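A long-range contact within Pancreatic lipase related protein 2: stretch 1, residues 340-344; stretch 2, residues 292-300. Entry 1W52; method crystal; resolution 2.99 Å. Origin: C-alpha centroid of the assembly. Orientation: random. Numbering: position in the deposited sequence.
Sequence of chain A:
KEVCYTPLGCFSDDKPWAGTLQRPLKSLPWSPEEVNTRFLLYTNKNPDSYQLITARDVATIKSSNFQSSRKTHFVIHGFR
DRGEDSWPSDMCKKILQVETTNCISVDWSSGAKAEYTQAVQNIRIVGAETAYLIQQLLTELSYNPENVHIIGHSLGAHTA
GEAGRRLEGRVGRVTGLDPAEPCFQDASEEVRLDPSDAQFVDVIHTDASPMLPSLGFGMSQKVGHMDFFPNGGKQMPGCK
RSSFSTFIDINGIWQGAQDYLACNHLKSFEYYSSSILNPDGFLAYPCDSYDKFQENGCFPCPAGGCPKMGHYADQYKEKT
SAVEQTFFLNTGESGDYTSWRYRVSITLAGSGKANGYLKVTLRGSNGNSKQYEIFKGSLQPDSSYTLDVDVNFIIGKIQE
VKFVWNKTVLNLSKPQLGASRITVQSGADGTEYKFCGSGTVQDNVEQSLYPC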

# COMPACT_ATOMS: atom_id res chain seq x y z
N TRP A 340 -0.72 12.63 -7.35
CA TRP A 340 0.03 12.48 -8.55
C TRP A 340 1.27 13.30 -8.44
O TRP A 340 1.30 14.32 -7.77
CB TRP A 340 -0.83 12.95 -9.67
CG TRP A 340 -1.78 11.91 -10.08
CD1 TRP A 340 -1.57 11.00 -11.03
CD2 TRP A 340 -3.09 11.65 -9.54
NE1 TRP A 340 -2.66 10.18 -11.15
CE2 TRP A 340 -3.62 10.57 -10.26
CE3 TRP A 340 -3.86 12.21 -8.54
CZ2 TRP A 340 -4.90 10.03 -10.02
CZ3 TRP A 340 -5.19 11.67 -8.29
CH2 TRP A 340 -5.67 10.60 -9.04
N ARG A 341 2.31 12.89 -9.11
CA ARG A 341 3.57 13.54 -8.91
C ARG A 341 3.94 14.31 -10.15
O ARG A 341 3.80 13.82 -11.27
CB ARG A 341 4.63 12.52 -8.63
CG ARG A 341 5.89 13.12 -8.19
CD ARG A 341 6.85 12.07 -7.76
NE ARG A 341 8.03 12.53 -7.03
CZ ARG A 341 8.01 12.99 -5.79
NH1 ARG A 341 6.83 13.13 -5.14
NH2 ARG A 341 9.18 13.32 -5.21
N TYR A 342 4.43 15.52 -9.93
CA TYR A 342 4.85 16.42 -10.98
C TYR A 342 6.22 16.94 -10.63
O TYR A 342 6.53 17.06 -9.47
CB TYR A 342 3.83 17.54 -11.05
CG TYR A 342 2.45 17.06 -11.46
CD1 TYR A 342 1.51 16.76 -10.50
CD2 TYR A 342 2.07 16.91 -12.82
CE1 TYR A 342 0.22 16.32 -10.85
CE2 TYR A 342 0.78 16.47 -13.18
CZ TYR A 342 -0.16 16.18 -12.18
OH TYR A 342 -1.46 15.74 -12.44
N ARG A 343 7.07 17.18 -11.62
CA ARG A 343 8.30 17.97 -11.36
C ARG A 343 8.14 19.46 -11.73
O ARG A 343 7.45 19.78 -12.71
CB ARG A 343 9.48 17.44 -12.14
CG ARG A 343 10.69 18.25 -11.89
CD ARG A 343 11.93 17.59 -12.39
NE ARG A 343 12.18 16.34 -11.70
CZ ARG A 343 13.20 15.53 -11.93
NH1 ARG A 343 14.12 15.80 -12.86
NH2 ARG A 343 13.32 14.43 -11.22
N VAL A 344 8.77 20.34 -10.94
CA VAL A 344 8.64 21.80 -11.11
C VAL A 344 9.99 22.49 -11.01
O VAL A 344 10.58 22.61 -9.93
CB VAL A 344 7.67 22.45 -10.13
CG1 VAL A 344 7.88 23.89 -10.14
CG2 VAL A 344 6.21 22.17 -10.51
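Stretch 2, residues 292-300: KFQENGCFP

Stretch 2 lies on the side of the extended stretch 1 toward which Arg341 and Arg343 point, leaving the last residues, 292-294, of a helix that begins earlier and continuing from Glu295 as a loop to a cis peptide bond before Pro300. It passes from the helix end beside Arg341 to Asn296 near Arg343, after which Phe299 contacts Arg341 through Arg343. The backbones stay well apart, the nearest CA atoms being those of Arg343 and Asn296 at 7.9 Å, so side chains from both stretches fill the gap. Trp340 makes no contact. Arg341, with chi1 to chi3 all t, reaches out to the helix end: its guanidinium lies flat on the ring of Phe293 (centres 4.1 Å apart, planes at 25°; CZ of Arg341 to CZ of Phe293, 3.4 Å), and its NH2 gives a weak hydrogen bond to Phe293 O (3.3 Å, 122°). Lower down the same side chain, CG packs against CE2 of Phe299 at 3.7 Å. Tyr342 points its CB away and meets stretch 2 through its backbone, C to Phe299 CZ at 3.8 Å. Arg343 points toward the loop again; chi3 is m, and Phe299 CD1 lies over one face of its guanidinium, with Phe299 CB 3.3 Å from Arg343 NH2. That NH2 also comes within 3.4 Å of Asn296 O, but the angle is too poor for a hydrogen bond. Val344 lies out of reach.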

# COMPACT_ATOMS: atom_id res chain seq x y z
N LYS A 292 16.56 9.41 -2.05
CA LYS A 292 16.82 9.64 -3.46
C LYS A 292 15.52 9.99 -4.15
O LYS A 292 15.48 10.82 -5.01
CB LYS A 292 17.43 8.40 -4.08
CG LYS A 292 17.85 8.58 -5.52
CD LYS A 292 18.89 7.50 -5.94
CE LYS A 292 19.03 7.35 -7.48
NZ LYS A 292 19.42 5.95 -7.85
N PHE A 293 14.44 9.36 -3.74
CA PHE A 293 13.14 9.70 -4.32
C PHE A 293 12.66 11.11 -3.94
O PHE A 293 12.06 11.85 -4.74
CB PHE A 293 12.10 8.67 -3.85
CG PHE A 293 10.74 8.99 -4.29
CD1 PHE A 293 10.42 8.97 -5.62
CD2 PHE A 293 9.77 9.35 -3.40
CE1 PHE A 293 9.12 9.29 -6.08
CE2 PHE A 293 8.43 9.65 -3.83
CZ PHE A 293 8.12 9.61 -5.17
N GLN A 294 12.90 11.44 -2.67
CA GLN A 294 12.41 12.66 -2.03
C GLN A 294 13.22 13.89 -2.47
O GLN A 294 12.69 15.01 -2.54
CB GLN A 294 12.44 12.48 -0.49
CG GLN A 294 11.16 12.00 0.16
CD GLN A 294 9.93 12.73 -0.35
OE1 GLN A 294 8.82 12.33 -0.09
NE2 GLN A 294 10.13 13.80 -1.10
N GLU A 295 14.49 13.63 -2.77
CA GLU A 295 15.47 14.59 -3.29
C GLU A 295 15.38 14.64 -4.82
O GLU A 295 16.41 14.59 -5.51
CB GLU A 295 16.87 14.14 -2.93
CG GLU A 295 17.07 13.93 -1.46
CD GLU A 295 18.41 13.30 -1.13
OE1 GLU A 295 18.71 12.17 -1.59
OE2 GLU A 295 19.18 13.94 -0.38
N ASN A 296 14.16 14.69 -5.33
CA ASN A 296 13.93 14.76 -6.76
C ASN A 296 14.77 13.78 -7.63
O ASN A 296 15.43 14.19 -8.58
CB ASN A 296 14.12 16.22 -7.21
CG ASN A 296 13.41 17.22 -6.29
OD1 ASN A 296 12.27 17.01 -5.88
ND2 ASN A 296 14.11 18.30 -5.98
N GLY A 297 14.72 12.48 -7.30
CA GLY A 297 15.40 11.43 -8.06
C GLY A 297 14.39 10.50 -8.70
O GLY A 297 13.18 10.70 -8.56
N CYS A 298 14.88 9.51 -9.43
CA CYS A 298 14.03 8.48 -10.00
C CYS A 298 12.71 8.98 -10.58
O CYS A 298 11.64 8.43 -10.30
CB CYS A 298 13.76 7.43 -8.94
SG CYS A 298 15.28 6.91 -8.08
N PHE A 299 12.80 10.02 -11.41
CA PHE A 299 11.62 10.62 -12.04
C PHE A 299 11.85 10.90 -13.57
O PHE A 299 12.96 11.20 -14.01
CB PHE A 299 11.28 11.88 -11.25
CG PHE A 299 10.04 12.61 -11.70
CD1 PHE A 299 10.10 13.55 -12.68
CD2 PHE A 299 8.82 12.42 -11.07
CE1 PHE A 299 8.94 14.24 -13.09
CE2 PHE A 299 7.63 13.12 -11.47
CZ PHE A 299 7.70 14.02 -12.48
N PRO A 300 10.81 10.80 -14.40
CA PRO A 300 9.46 10.34 -14.04
C PRO A 300 9.29 8.84 -14.23
O PRO A 300 10.28 8.11 -14.28
CB PRO A 300 8.55 11.14 -15.00
CG PRO A 300 9.38 11.36 -16.17
CD PRO A 300 10.87 11.19 -15.81